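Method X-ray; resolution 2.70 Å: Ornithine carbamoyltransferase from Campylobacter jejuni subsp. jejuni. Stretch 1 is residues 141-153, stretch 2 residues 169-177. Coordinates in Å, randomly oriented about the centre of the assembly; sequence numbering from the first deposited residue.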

# COMPACT_ATOMS: atom_id res chain seq x y z
N LYS B 141 6.79 3.00 37.25
CA LYS B 141 8.19 3.27 37.49
C LYS B 141 8.47 4.77 37.42
O LYS B 141 9.61 5.20 37.28
CB LYS B 141 9.11 2.50 36.53
CG LYS B 141 8.93 0.99 36.58
CD LYS B 141 9.65 0.38 37.76
CE LYS B 141 9.13 -1.01 38.13
NZ LYS B 141 9.77 -1.55 39.36
N MSE B 142 7.41 5.55 37.60
CA MSE B 142 7.54 7.01 37.66
C MSE B 142 7.00 7.44 38.95
O MSE B 142 5.92 8.01 39.08
CB MSE B 142 6.79 7.72 36.58
CG MSE B 142 7.78 8.29 35.58
SE MSE B 142 6.83 9.19 34.11
CE MSE B 142 7.58 8.20 32.59
N GLN B 143 7.79 7.13 39.96
CA GLN B 143 7.56 7.58 41.31
C GLN B 143 8.03 9.06 41.41
O GLN B 143 9.21 9.42 41.22
CB GLN B 143 8.27 6.62 42.27
N ASN B 144 7.06 9.94 41.64
CA ASN B 144 7.36 11.36 41.95
C ASN B 144 7.50 12.25 40.70
O ASN B 144 8.07 13.34 40.75
CB ASN B 144 8.63 11.46 42.81
N GLY B 145 6.97 11.77 39.58
CA GLY B 145 7.08 12.48 38.26
C GLY B 145 8.47 12.37 37.61
O GLY B 145 8.68 12.79 36.48
N ILE B 146 9.41 11.88 38.40
CA ILE B 146 10.79 11.62 38.02
C ILE B 146 10.90 10.17 37.65
O ILE B 146 10.16 9.36 38.18
CB ILE B 146 11.73 11.85 39.25
CG1 ILE B 146 12.04 13.33 39.40
CG2 ILE B 146 13.05 11.09 39.18
CD1 ILE B 146 12.50 13.69 40.80
N ALA B 147 11.84 9.81 36.81
CA ALA B 147 12.19 8.40 36.63
C ALA B 147 13.69 8.27 36.69
O ALA B 147 14.45 9.15 36.31
CB ALA B 147 11.65 7.84 35.34
N LYS B 148 14.12 7.15 37.22
CA LYS B 148 15.55 6.88 37.38
C LYS B 148 15.85 5.90 36.25
O LYS B 148 15.49 4.72 36.32
CB LYS B 148 15.88 6.30 38.78
CG LYS B 148 15.80 7.28 39.96
CD LYS B 148 16.00 6.72 41.38
N VAL B 149 16.53 6.40 35.22
CA VAL B 149 16.75 5.66 33.97
C VAL B 149 18.20 5.47 33.54
O VAL B 149 19.01 6.35 33.65
CB VAL B 149 16.10 6.39 32.79
CG1 VAL B 149 16.51 5.71 31.51
CG2 VAL B 149 14.60 6.42 32.97
N ALA B 150 18.49 4.31 33.03
CA ALA B 150 19.79 4.02 32.46
C ALA B 150 19.65 3.76 30.99
O ALA B 150 18.85 2.92 30.58
CB ALA B 150 20.39 2.78 33.10
N PHE B 151 20.45 4.42 30.18
CA PHE B 151 20.47 4.08 28.76
C PHE B 151 21.79 3.47 28.39
O PHE B 151 22.83 4.09 28.60
CB PHE B 151 20.26 5.30 27.88
CG PHE B 151 20.33 4.97 26.42
CD1 PHE B 151 19.18 4.72 25.70
CD2 PHE B 151 21.55 4.87 25.78
CE1 PHE B 151 19.24 4.41 24.37
CE2 PHE B 151 21.62 4.57 24.45
CZ PHE B 151 20.47 4.34 23.74
N ILE B 152 21.76 2.27 27.85
CA ILE B 152 23.02 1.59 27.47
C ILE B 152 23.08 1.27 25.99
O ILE B 152 22.22 0.56 25.48
CB ILE B 152 23.23 0.26 28.19
CG1 ILE B 152 23.57 0.46 29.67
CG2 ILE B 152 24.41 -0.41 27.51
CD1 ILE B 152 22.36 0.87 30.49
N GLY B 153 24.10 1.81 25.32
CA GLY B 153 24.20 1.62 23.88
C GLY B 153 25.05 2.56 23.08
O GLY B 153 25.97 3.12 23.58
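Stretch 2, residues 169-177: LGFEISIAM

Stretch 2 lies beside stretch 1 as a parallel neighbour in a β-sheet, joined to it by six backbone hydrogen bonds and flanked at its start by the ring of Phe 171, which packs on Ala 147. Residues 148-152 and 172-176 are the two strands. They run in the same direction, with a signed crossing angle of -15° and a closest approach of 4.7 Å between axes.

Stretch 2 begins at the end of a helix. Leu 169 is still helical, and Gly 170 is the first residue to leave, with phi/psi of 94/22. At these angles a CB would be jammed against the carbonyl O of the residue before, which by itself calls for glycine. Phe 171, at -76/165, is already extended. From Glu 172 to Ala 176 phi stays between -129° and -105° and psi between 113° and 135°, the range of a regular β-strand.

The register is simple. Lys 148 pairs with Glu 172, Val 149 with Ile 173, Ala 150 with Ser 174, Phe 151 with Ile 175 and Ile 152 with Ala 176. The CA atoms of each of the first four pairs are 4.8 Å apart, and the CA atoms of Ile 152 and Ala 176 are 4.9 Å apart.

The hydrogen bonds alternate in direction along the strands. Glu 172 N donates to Ala 147 O at 3.0 Å, and Val 149 N to Glu 172 O at 2.8 Å. Ser 174 N then donates to Val 149 O at 2.9 Å, and Phe 151 N to Ser 174 O at 2.8 Å. Ala 176 N to Phe 151 O and Gly 153 N to Ala 176 O, each 3.0 Å, complete the ladder. Thus every second residue of stretch 2, from Glu 172 to Ala 176, uses both its N and its O. Ile 173 and Ile 175 instead bring their CA atoms close to carbonyls: Ile 173 CA is 3.2 Å from Val 149 O, and Ile 175 CA is 3.4 Å from Phe 151 O.

Side chains of paired residues share a face of the sheet. Val 149, Ile 173, Phe 151 and Ile 175 form one apolar face. There Val 149 CG1 lies 4.3 Å from Ile 173 CG1, and Phe 151 CB lies 4.3 Å from Ile 175 CG1. The other face carries Lys 148, Glu 172, Ala 150, Ser 174, Ile 152 and Ala 176. On it Ile 152 CG1 is 4.2 Å from Ala 176 CB.

Phe 171 has the largest covered area of any residue in the contact, 98 Å². Ala 147 CB sits over the face of its ring, 3.6 Å from the centroid and 15° off the normal, a CH-pi contact. At the ring edge, Met 142 CE of the selenomethionine is 3.7 Å from Phe 171 CZ, and Gly 145 O is 3.5 Å from Phe 171 CE1.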

# COMPACT_ATOMS: atom_id res chain seq x y z
N LEU B 169 12.34 16.58 31.17
CA LEU B 169 11.37 16.09 32.14
C LEU B 169 11.84 16.17 33.56
O LEU B 169 11.03 16.19 34.49
CB LEU B 169 11.00 14.69 31.79
CG LEU B 169 10.00 14.47 30.62
CD1 LEU B 169 9.86 12.96 30.52
CD2 LEU B 169 8.60 15.07 30.80
N GLY B 170 13.16 16.23 33.74
CA GLY B 170 13.79 16.25 35.08
C GLY B 170 14.20 14.88 35.63
O GLY B 170 14.40 14.69 36.84
N PHE B 171 14.38 13.93 34.73
CA PHE B 171 14.70 12.57 35.10
C PHE B 171 16.14 12.47 35.51
O PHE B 171 16.95 13.37 35.27
CB PHE B 171 14.52 11.61 33.91
CG PHE B 171 13.10 11.22 33.62
CD1 PHE B 171 12.03 11.88 34.22
CD2 PHE B 171 12.84 10.21 32.71
CE1 PHE B 171 10.74 11.53 33.90
CE2 PHE B 171 11.55 9.83 32.44
CZ PHE B 171 10.49 10.49 33.03
N GLU B 172 16.43 11.35 36.14
CA GLU B 172 17.80 11.05 36.54
C GLU B 172 18.23 10.03 35.56
O GLU B 172 17.65 8.96 35.52
CB GLU B 172 17.86 10.50 37.94
CG GLU B 172 19.24 10.05 38.37
CD GLU B 172 19.31 9.63 39.84
OE1 GLU B 172 18.39 9.98 40.64
OE2 GLU B 172 20.32 8.97 40.17
N ILE B 173 19.18 10.38 34.72
CA ILE B 173 19.60 9.46 33.67
C ILE B 173 21.10 9.24 33.62
O ILE B 173 21.88 10.18 33.63
CB ILE B 173 19.11 9.90 32.30
CG1 ILE B 173 19.44 8.82 31.26
CG2 ILE B 173 19.71 11.22 31.92
CD1 ILE B 173 18.84 9.06 29.90
N SER B 174 21.47 7.96 33.56
CA SER B 174 22.87 7.55 33.32
C SER B 174 23.04 6.87 31.97
O SER B 174 22.34 5.92 31.66
CB SER B 174 23.36 6.59 34.37
OG SER B 174 23.63 7.31 35.54
N ILE B 175 23.95 7.41 31.16
CA ILE B 175 24.22 6.87 29.85
C ILE B 175 25.55 6.18 29.85
O ILE B 175 26.54 6.73 30.34
CB ILE B 175 24.25 7.95 28.76
CG1 ILE B 175 22.87 8.59 28.64
CG2 ILE B 175 24.69 7.36 27.42
CD1 ILE B 175 22.82 9.70 27.63
N ALA B 176 25.56 5.00 29.25
CA ALA B 176 26.80 4.22 29.12
C ALA B 176 27.02 3.76 27.68
O ALA B 176 26.14 3.20 27.06
CB ALA B 176 26.83 3.04 30.09
N MSE B 177 28.18 4.10 27.15
CA MSE B 177 28.61 3.74 25.80
C MSE B 177 30.12 3.55 25.83
O MSE B 177 30.76 3.98 26.76
CB MSE B 177 28.26 4.86 24.85
CG MSE B 177 28.83 6.22 25.28
SE MSE B 177 28.25 7.71 24.08
CE MSE B 177 26.29 7.44 23.72